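Local coordinates for protein 373aa long hypothetical citrate synthase (Sulfolobus tokodaii, PDB 1VGP) that is of unknown function but has the sequence and mainly helical build of the citrate synthase family, and forms a two-chain assembly, at residues Leu243-Phe252 and Val292-Leu300; Leu82-Pro91 and Asn130-Ile140. All coordinates share one frame; numbering follows the deposited sequence.

Interaction 1: residues Leu243-Phe252 and Val292-Leu300; sequences LSNKQRIMGF and VEEIGIKYL
Val-292 O accepts the helical hydrogen bond of Gly-296 N at 2.7 Å, and CZ of Phe-252 lies beside the same oxygen, 4.1 Å from Val-292 O. With no side chain at Gly-296, the Phe-252 ring can settle directly on the helix backbone, its CE1 3.6 Å from Gly-296 C. Glu-293 O sits at the ring edge, near its plane. The Glu-293 carboxylate points elsewhere, to Tyr-260 and Lys-268. No hydrogen bond joins the two segments.

A type II turn from Ile-249 to Phe-252, with Gly-251 at positive phi, brings the phenyl group to the helix. Here the chain leaves helix 235-244 and passes across the C-terminal part of helix 281-300, in what is probably the small helical domain of the citrate synthase fold.

Leu-300 fills the other end. With CG anti to the carbonyl carbon (chi1 -85°), the branch turns its two methyls to different neighbours. CD1 meets Leu-243 CD2 at 3.6 Å; CD2 rests 3.8 Å from Ile-249 CG1. The bent side chain of Arg-248 comes back past Leu-300, with NH2 3.6 Å from CD2. The ring of Phe-311 meets that of Phe-252 with the planes roughly perpendicular.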
loop_
_atom_site.group_PDB
_atom_site.type_symbol
_atom_site.label_atom_id
_atom_site.label_comp_id
_atom_site.label_asym_id
_atom_site.label_seq_id
_atom_site.Cartn_x
_atom_site.Cartn_y
_atom_site.Cartn_z
ATOM N N LEU A 243 21.117 2.662 -30.496
ATOM C CA LEU A 243 19.967 2.391 -31.353
ATOM C C LEU A 243 20.188 1.164 -32.223
ATOM O O LEU A 243 19.250 0.426 -32.533
ATOM C CB LEU A 243 19.674 3.597 -32.254
ATOM C CG LEU A 243 19.217 4.863 -31.530
ATOM C CD1 LEU A 243 19.181 6.021 -32.502
ATOM C CD2 LEU A 243 17.852 4.630 -30.905
ATOM N N SER A 244 21.437 0.948 -32.617
ATOM C CA SER A 244 21.762 -0.103 -33.569
ATOM C C SER A 244 21.565 -1.486 -32.973
ATOM O O SER A 244 21.245 -2.432 -33.686
ATOM C CB SER A 244 23.203 0.041 -34.037
ATOM O OG SER A 244 24.095 -0.153 -32.958
ATOM N N ASN A 245 21.769 -1.625 -31.669
ATOM C CA ASN A 245 21.431 -2.886 -31.021
ATOM C C ASN A 245 20.365 -2.690 -29.987
ATOM O O ASN A 245 20.627 -2.626 -28.785
ATOM C CB ASN A 245 22.682 -3.552 -30.418
ATOM C CG ASN A 245 23.623 -2.565 -29.811
ATOM O OD1 ASN A 245 23.198 -1.601 -29.184
ATOM N ND2 ASN A 245 24.912 -2.791 -29.989
ATOM N N LYS A 246 19.132 -2.682 -30.465
ATOM C CA LYS A 246 18.060 -1.808 -30.043
ATOM C C LYS A 246 17.926 -1.558 -28.549
ATOM O O LYS A 246 17.150 -2.232 -27.863
ATOM C CB LYS A 246 16.763 -2.367 -30.611
ATOM C CG LYS A 246 16.940 -3.758 -31.232
ATOM C CD LYS A 246 15.973 -4.024 -32.385
ATOM C CE LYS A 246 16.405 -5.242 -33.199
ATOM N NZ LYS A 246 15.251 -5.916 -33.860
ATOM N N GLN A 247 18.658 -0.576 -28.026
ATOM C CA GLN A 247 18.581 -0.195 -26.627
ATOM C C GLN A 247 17.853 1.142 -26.458
ATOM O O GLN A 247 18.011 2.052 -27.275
ATOM C CB GLN A 247 19.991 -0.087 -26.034
ATOM C CG GLN A 247 20.840 -1.328 -26.231
ATOM C CD GLN A 247 22.259 -1.165 -25.716
ATOM O OE1 GLN A 247 23.089 -0.460 -26.309
ATOM N NE2 GLN A 247 22.546 -1.816 -24.595
ATOM N N ARG A 248 17.057 1.260 -25.395
ATOM C CA ARG A 248 16.271 2.471 -25.140
ATOM C C ARG A 248 17.141 3.732 -25.013
ATOM O O ARG A 248 18.312 3.663 -24.649
ATOM C CB ARG A 248 15.438 2.276 -23.867
ATOM C CG ARG A 248 14.260 3.238 -23.724
ATOM C CD ARG A 248 13.141 2.945 -24.741
ATOM N NE ARG A 248 13.541 3.221 -26.126
ATOM C CZ ARG A 248 13.284 4.351 -26.784
ATOM N NH1 ARG A 248 12.572 5.313 -26.210
ATOM N NH2 ARG A 248 13.750 4.516 -28.018
ATOM N N ILE A 249 16.562 4.887 -25.325
ATOM C CA ILE A 249 17.206 6.162 -25.033
ATOM C C ILE A 249 16.517 6.802 -23.844
ATOM O O ILE A 249 15.369 7.218 -23.946
ATOM C CB ILE A 249 17.112 7.136 -26.224
ATOM C CG1 ILE A 249 17.797 6.527 -27.456
ATOM C CG2 ILE A 249 17.758 8.468 -25.859
ATOM C CD1 ILE A 249 19.297 6.279 -27.294
ATOM N N MET A 250 17.220 6.870 -22.717
ATOM C CA MET A 250 16.649 7.366 -21.468
ATOM C C MET A 250 16.063 8.754 -21.640
ATOM O O MET A 250 16.676 9.627 -22.259
ATOM C CB MET A 250 17.719 7.396 -20.378
ATOM C CG MET A 250 18.552 6.129 -20.304
ATOM S SD MET A 250 17.528 4.662 -20.066
ATOM C CE MET A 250 18.709 3.594 -19.235
ATOM N N GLY A 251 14.869 8.950 -21.091
ATOM C CA GLY A 251 14.204 10.237 -21.187
ATOM C C GLY A 251 13.463 10.424 -22.496
ATOM O O GLY A 251 13.031 11.532 -22.824
ATOM N N PHE A 252 13.314 9.346 -23.254
ATOM C CA PHE A 252 12.535 9.403 -24.480
ATOM C C PHE A 252 11.368 8.439 -24.418
ATOM O O PHE A 252 11.353 7.526 -23.599
ATOM C CB PHE A 252 13.406 9.067 -25.678
ATOM C CG PHE A 252 14.043 10.265 -26.317
ATOM C CD1 PHE A 252 13.591 10.737 -27.546
ATOM C CD2 PHE A 252 15.114 10.909 -25.702
ATOM C CE1 PHE A 252 14.201 11.837 -28.153
ATOM C CE2 PHE A 252 15.735 12.016 -26.304
ATOM C CZ PHE A 252 15.282 12.481 -27.529
ATOM N N VAL A 292 21.887 15.176 -27.456
ATOM C CA VAL A 292 21.091 13.952 -27.436
ATOM C C VAL A 292 19.655 14.227 -27.887
ATOM O O VAL A 292 19.089 13.443 -28.647
ATOM C CB VAL A 292 21.066 13.331 -26.021
ATOM C CG1 VAL A 292 20.213 12.080 -26.015
ATOM C CG2 VAL A 292 22.473 13.006 -25.583
ATOM N N GLU A 293 19.079 15.339 -27.423
ATOM C CA GLU A 293 17.728 15.721 -27.819
ATOM C C GLU A 293 17.659 15.859 -29.334
ATOM O O GLU A 293 16.725 15.379 -29.988
ATOM C CB GLU A 293 17.341 17.059 -27.174
ATOM C CG GLU A 293 15.914 17.505 -27.496
ATOM C CD GLU A 293 15.640 18.951 -27.108
ATOM O OE1 GLU A 293 16.498 19.563 -26.447
ATOM O OE2 GLU A 293 14.558 19.478 -27.463
ATOM N N GLU A 294 18.668 16.524 -29.883
ATOM C CA GLU A 294 18.728 16.798 -31.310
ATOM C C GLU A 294 18.712 15.497 -32.118
ATOM O O GLU A 294 17.805 15.271 -32.927
ATOM C CB GLU A 294 19.989 17.602 -31.596
ATOM C CG GLU A 294 20.104 18.128 -33.011
ATOM C CD GLU A 294 21.118 19.257 -33.120
ATOM O OE1 GLU A 294 21.408 19.695 -34.262
ATOM O OE2 GLU A 294 21.621 19.707 -32.063
ATOM N N ILE A 295 19.705 14.639 -31.894
ATOM C CA ILE A 295 19.831 13.416 -32.687
ATOM C C ILE A 295 18.726 12.432 -32.308
ATOM O O ILE A 295 18.253 11.653 -33.149
ATOM C CB ILE A 295 21.220 12.741 -32.477
ATOM C CG1 ILE A 295 21.375 11.544 -33.421
ATOM C CG2 ILE A 295 21.369 12.286 -31.028
ATOM C CD1 ILE A 295 22.809 11.073 -33.583
ATOM N N GLY A 296 18.317 12.479 -31.043
ATOM C CA GLY A 296 17.238 11.626 -30.584
ATOM C C GLY A 296 15.939 11.905 -31.310
ATOM O O GLY A 296 15.305 10.983 -31.835
ATOM N N ILE A 297 15.539 13.174 -31.341
ATOM C CA ILE A 297 14.345 13.569 -32.089
ATOM C C ILE A 297 14.460 13.197 -33.577
ATOM O O ILE A 297 13.497 12.725 -34.184
ATOM C CB ILE A 297 14.080 15.090 -31.948
ATOM C CG1 ILE A 297 13.678 15.412 -30.503
ATOM C CG2 ILE A 297 12.983 15.519 -32.896
ATOM C CD1 ILE A 297 13.530 16.895 -30.229
ATOM N N LYS A 298 15.645 13.402 -34.146
ATOM C CA LYS A 298 15.888 13.086 -35.546
ATOM C C LYS A 298 15.547 11.632 -35.847
ATOM O O LYS A 298 14.702 11.353 -36.696
ATOM C CB LYS A 298 17.348 13.364 -35.900
ATOM C CG LYS A 298 17.710 13.149 -37.366
ATOM C CD LYS A 298 19.227 13.083 -37.529
ATOM C CE LYS A 298 19.646 12.801 -38.961
ATOM N NZ LYS A 298 20.401 13.944 -39.541
ATOM N N TYR A 299 16.192 10.702 -35.147
ATOM C CA TYR A 299 16.009 9.278 -35.431
ATOM C C TYR A 299 14.721 8.675 -34.884
ATOM O O TYR A 299 14.128 7.795 -35.509
ATOM C CB TYR A 299 17.201 8.475 -34.903
ATOM C CG TYR A 299 18.368 8.464 -35.859
ATOM C CD1 TYR A 299 18.578 7.388 -36.716
ATOM C CD2 TYR A 299 19.243 9.545 -35.930
ATOM C CE1 TYR A 299 19.634 7.394 -37.621
ATOM C CE2 TYR A 299 20.296 9.561 -36.827
ATOM C CZ TYR A 299 20.488 8.485 -37.666
ATOM O OH TYR A 299 21.543 8.489 -38.548
ATOM N N LEU A 300 14.279 9.144 -33.723
ATOM C CA LEU A 300 13.156 8.519 -33.031
ATOM C C LEU A 300 11.854 9.266 -33.241
ATOM O O LEU A 300 10.768 8.687 -33.138
ATOM C CB LEU A 300 13.461 8.430 -31.538
ATOM C CG LEU A 300 14.280 7.219 -31.087
ATOM C CD1 LEU A 300 15.423 6.973 -32.055
ATOM C CD2 LEU A 300 14.807 7.481 -29.684
#

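Interaction 2: residues Leu82-Pro91 and Asn130-Ile140; sequences LREVRKDAQP and NYARLRKGLDI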
loop_
_atom_site.group_PDB
_atom_site.type_symbol
_atom_site.label_atom_id
_atom_site.label_comp_id
_atom_site.label_asym_id
_atom_site.label_seq_id
_atom_site.Cartn_x
_atom_site.Cartn_y
_atom_site.Cartn_z
ATOM N N LEU A 82 14.292 9.594 12.003
ATOM C CA LEU A 82 15.111 9.999 10.876
ATOM C C LEU A 82 16.593 9.973 11.242
ATOM O O LEU A 82 17.410 9.371 10.530
ATOM C CB LEU A 82 14.703 11.391 10.392
ATOM C CG LEU A 82 13.322 11.459 9.725
ATOM C CD1 LEU A 82 13.022 12.881 9.296
ATOM C CD2 LEU A 82 13.281 10.532 8.522
ATOM N N ARG A 83 16.945 10.604 12.361
ATOM C CA ARG A 83 18.352 10.687 12.728
ATOM C C ARG A 83 18.891 9.395 13.331
ATOM O O ARG A 83 20.102 9.177 13.360
ATOM C CB ARG A 83 18.616 11.852 13.688
ATOM C CG ARG A 83 17.463 12.275 14.558
ATOM C CD ARG A 83 17.981 13.150 15.694
ATOM N NE ARG A 83 17.432 14.505 15.694
ATOM C CZ ARG A 83 18.118 15.593 15.346
ATOM N NH1 ARG A 83 19.336 15.486 14.823
ATOM N NH2 ARG A 83 17.590 16.797 15.533
ATOM N N GLU A 84 17.994 8.533 13.792
ATOM C CA GLU A 84 18.416 7.272 14.378
ATOM C C GLU A 84 18.585 6.176 13.332
ATOM O O GLU A 84 19.316 5.215 13.551
ATOM C CB GLU A 84 17.417 6.823 15.443
ATOM C CG GLU A 84 17.731 7.337 16.841
ATOM C CD GLU A 84 17.249 6.400 17.936
ATOM O OE1 GLU A 84 17.569 5.183 17.865
ATOM O OE2 GLU A 84 16.553 6.871 18.868
ATOM N N VAL A 85 17.921 6.337 12.192
ATOM C CA VAL A 85 17.809 5.270 11.204
ATOM C C VAL A 85 19.089 5.011 10.391
ATOM O O VAL A 85 19.911 5.908 10.180
ATOM C CB VAL A 85 16.634 5.559 10.224
ATOM C CG1 VAL A 85 17.007 6.687 9.253
ATOM C CG2 VAL A 85 16.257 4.293 9.476
ATOM N N ARG A 86 19.252 3.766 9.955
ATOM C CA ARG A 86 20.194 3.416 8.899
ATOM C C ARG A 86 20.291 4.562 7.897
ATOM O O ARG A 86 19.277 5.038 7.389
ATOM C CB ARG A 86 19.705 2.148 8.200
ATOM C CG ARG A 86 20.658 1.575 7.182
ATOM C CD ARG A 86 20.074 0.310 6.584
ATOM N NE ARG A 86 21.105 -0.621 6.122
ATOM C CZ ARG A 86 21.118 -1.915 6.419
ATOM N NH1 ARG A 86 22.059 -2.700 5.922
ATOM N NH2 ARG A 86 20.189 -2.423 7.220
ATOM N N LYS A 87 21.506 5.019 7.614
ATOM C CA LYS A 87 21.674 6.158 6.716
ATOM C C LYS A 87 22.011 5.741 5.291
ATOM O O LYS A 87 22.243 6.589 4.431
ATOM C CB LYS A 87 22.747 7.103 7.250
ATOM C CG LYS A 87 22.324 7.841 8.514
ATOM C CD LYS A 87 21.219 8.852 8.235
ATOM C CE LYS A 87 20.715 9.513 9.520
ATOM N NZ LYS A 87 19.918 8.594 10.370
ATOM N N ASP A 88 22.022 4.436 5.037
ATOM C CA ASP A 88 22.101 3.944 3.668
ATOM C C ASP A 88 20.746 3.400 3.231
ATOM O O ASP A 88 20.659 2.567 2.329
ATOM C CB ASP A 88 23.163 2.857 3.561
ATOM C CG ASP A 88 22.914 1.708 4.509
ATOM O OD1 ASP A 88 22.356 0.679 4.072
ATOM O OD2 ASP A 88 23.270 1.817 5.696
ATOM N N ALA A 89 19.689 3.874 3.887
ATOM C CA ALA A 89 18.324 3.519 3.526
ATOM C C ALA A 89 17.896 4.232 2.247
ATOM O O ALA A 89 18.340 5.347 1.974
ATOM C CB ALA A 89 17.381 3.887 4.663
ATOM N N GLN A 90 17.035 3.585 1.469
ATOM C CA GLN A 90 16.410 4.229 0.317
ATOM C C GLN A 90 15.479 5.346 0.766
ATOM O O GLN A 90 14.573 5.123 1.566
ATOM C CB GLN A 90 15.617 3.200 -0.487
ATOM C CG GLN A 90 16.476 2.145 -1.166
ATOM C CD GLN A 90 15.646 1.079 -1.865
ATOM O OE1 GLN A 90 14.658 1.384 -2.531
ATOM N NE2 GLN A 90 16.050 -0.181 -1.716
ATOM N N PRO A 91 15.694 6.575 0.260
ATOM C CA PRO A 91 14.811 7.690 0.643
ATOM C C PRO A 91 13.309 7.377 0.519
ATOM O O PRO A 91 12.510 7.860 1.316
ATOM C CB PRO A 91 15.263 8.829 -0.278
ATOM C CG PRO A 91 16.705 8.520 -0.553
ATOM C CD PRO A 91 16.811 7.021 -0.603
ATOM N N ASN A 130 15.012 16.802 5.540
ATOM C CA ASN A 130 15.609 16.422 6.817
ATOM C C ASN A 130 16.467 15.177 6.674
ATOM O O ASN A 130 17.545 15.080 7.256
ATOM C CB ASN A 130 14.521 16.164 7.858
ATOM C CG ASN A 130 14.051 17.438 8.538
ATOM O OD1 ASN A 130 13.278 17.395 9.499
ATOM N ND2 ASN A 130 14.517 18.585 8.040
ATOM N N TYR A 131 15.994 14.217 5.892
ATOM C CA TYR A 131 16.750 12.990 5.732
ATOM C C TYR A 131 18.023 13.232 4.934
ATOM O O TYR A 131 19.064 12.638 5.224
ATOM C CB TYR A 131 15.915 11.916 5.033
ATOM C CG TYR A 131 16.623 10.581 5.008
ATOM C CD1 TYR A 131 17.071 9.987 6.190
ATOM C CD2 TYR A 131 16.882 9.928 3.805
ATOM C CE1 TYR A 131 17.762 8.776 6.170
ATOM C CE2 TYR A 131 17.570 8.719 3.769
ATOM C CZ TYR A 131 18.006 8.151 4.954
ATOM O OH TYR A 131 18.676 6.947 4.922
ATOM N N ALA A 132 17.930 14.104 3.932
ATOM C CA ALA A 132 19.057 14.406 3.065
ATOM C C ALA A 132 20.209 15.048 3.848
ATOM O O ALA A 132 21.381 14.731 3.614
ATOM C CB ALA A 132 18.608 15.327 1.937
ATOM N N ARG A 133 19.872 15.943 4.776
ATOM C CA ARG A 133 20.871 16.569 5.637
ATOM C C ARG A 133 21.474 15.546 6.585
ATOM O O ARG A 133 22.687 15.348 6.624
ATOM C CB ARG A 133 20.232 17.690 6.455
ATOM C CG ARG A 133 19.397 18.667 5.643
ATOM C CD ARG A 133 20.226 19.858 5.204
ATOM N NE ARG A 133 20.965 20.436 6.317
ATOM C CZ ARG A 133 21.740 21.510 6.221
ATOM N NH1 ARG A 133 21.813 22.180 5.078
ATOM N NH2 ARG A 133 22.450 21.907 7.268
ATOM N N LEU A 134 20.608 14.900 7.359
ATOM C CA LEU A 134 21.030 13.856 8.288
ATOM C C LEU A 134 21.920 12.826 7.602
ATOM O O LEU A 134 22.906 12.366 8.163
ATOM C CB LEU A 134 19.798 13.165 8.870
ATOM C CG LEU A 134 19.289 13.634 10.232
ATOM C CD1 LEU A 134 19.721 15.063 10.504
ATOM C CD2 LEU A 134 17.772 13.512 10.259
ATOM N N ARG A 135 21.559 12.462 6.382
ATOM C CA ARG A 135 22.308 11.462 5.648
ATOM C C ARG A 135 23.704 11.999 5.352
ATOM O O ARG A 135 24.687 11.268 5.437
ATOM C CB ARG A 135 21.579 11.122 4.346
ATOM C CG ARG A 135 22.316 10.172 3.443
ATOM C CD ARG A 135 21.895 10.397 2.012
ATOM N NE ARG A 135 21.257 9.206 1.469
ATOM C CZ ARG A 135 21.211 8.901 0.176
ATOM N NH1 ARG A 135 20.735 7.721 -0.201
ATOM N NH2 ARG A 135 21.634 9.771 -0.738
ATOM N N LYS A 136 23.783 13.282 5.011
ATOM C CA LYS A 136 25.059 13.920 4.708
ATOM C C LYS A 136 25.772 14.387 5.973
ATOM O O LYS A 136 26.753 15.119 5.897
ATOM C CB LYS A 136 24.856 15.118 3.773
ATOM C CG LYS A 136 25.019 14.792 2.297
ATOM C CD LYS A 136 25.136 16.055 1.448
ATOM C CE LYS A 136 23.774 16.615 1.070
ATOM N NZ LYS A 136 23.881 17.957 0.427
ATOM N N GLY A 137 25.279 13.970 7.136
ATOM C CA GLY A 137 25.961 14.280 8.379
ATOM C C GLY A 137 25.737 15.697 8.879
ATOM O O GLY A 137 26.368 16.133 9.839
ATOM N N LEU A 138 24.842 16.427 8.223
ATOM C CA LEU A 138 24.471 17.767 8.666
ATOM C C LEU A 138 23.327 17.647 9.660
ATOM O O LEU A 138 22.986 16.541 10.082
ATOM C CB LEU A 138 24.041 18.611 7.468
ATOM C CG LEU A 138 24.941 18.465 6.242
ATOM C CD1 LEU A 138 24.405 19.310 5.098
ATOM C CD2 LEU A 138 26.353 18.883 6.604
ATOM N N ASP A 139 22.730 18.772 10.036
ATOM C CA ASP A 139 21.639 18.719 10.996
ATOM C C ASP A 139 20.308 19.172 10.427
ATOM O O ASP A 139 20.250 20.004 9.521
ATOM C CB ASP A 139 21.968 19.551 12.235
ATOM C CG ASP A 139 21.507 18.879 13.519
ATOM O OD1 ASP A 139 20.363 18.348 13.549
ATOM O OD2 ASP A 139 22.288 18.877 14.500
ATOM N N ILE A 140 19.235 18.608 10.968
ATOM C CA ILE A 140 17.900 19.089 10.664
ATOM C C ILE A 140 17.894 20.604 10.757
ATOM O O ILE A 140 18.292 21.184 11.761
ATOM C CB ILE A 140 16.862 18.519 11.645
ATOM C CG1 ILE A 140 16.820 17.001 11.494
ATOM C CG2 ILE A 140 15.483 19.120 11.374
ATOM C CD1 ILE A 140 15.927 16.321 12.501
#
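Tyr-131 reaches from helix 113-135 into the bend of 82-91, where its OH donates a hydrogen bond to Arg-86 O (3.2 Å), in the carbonyl plane and on a lone pair. The ring gets there because CG is anti to the backbone N (chi1 -173°). Val-85 crosses it at about a right angle, placing CG1 3.8 Å from Tyr-131 CE1, while Ala-89 O lies at the ring edge.

Next to the tyrosine, Lys-87 folds back, and its CE packs 3.8 Å from Leu-134 CB. Its ammonium gathers carbonyl oxygens where helix 76-84 gives out: NZ bonds Leu-82 O at 2.6 Å and Val-85 O at 2.7 Å, both on lone pairs, with a weak third bond to Arg-83 O. This grip probably fixes the bend that receives the tyrosine. Leu-134 also sends CD2 to within 3.7 Å of Leu-82 CB.

Farther out, Arg-83 forms a salt bridge through NH1 to Asp-139 OD1 (3.3 Å, 160° at the hydrogen), although the guanidinium and carboxylate planes are 81° apart. Ile-140 CD1 lies over one guanidinium face. A Schellman motif at Gly-137 ends helix 113-135, and the chain beyond it brings Asp-139 and Ile-140 to Arg-83. Across the contact, Pro-91 CG covers a face of the Arg-135 guanidinium, which is salt-bridged to Asp-325.

Ile-94 of helix 91-105 packs against Leu-82, Val-85, Ala-89 and Tyr-131, while Phe-77 of the second subunit meets Val-85, so this junction of helices 76-84, 91-105 and 113-135 forms part of the dimer interface.

Interactions 1 and 2 lie in series along the chain, share no helix and do not touch: their centres are 37 Å apart and their nearest atoms about 17 Å. Each joins a helix and the loop that follows it to a second helix near its C-terminal end; in interaction 2 the chain beyond the second helix and the start of helix 91-105 join in. The chemistry differs. Interaction 1 is mostly buried and held across its segments by apolar packing; no other chain of the assembly touches it. Interaction 2 buries more area (637 against 370 Å²) yet is only partly buried. It combines a sheltered tyrosine with charged groups toward solvent, and it borders the second subunit.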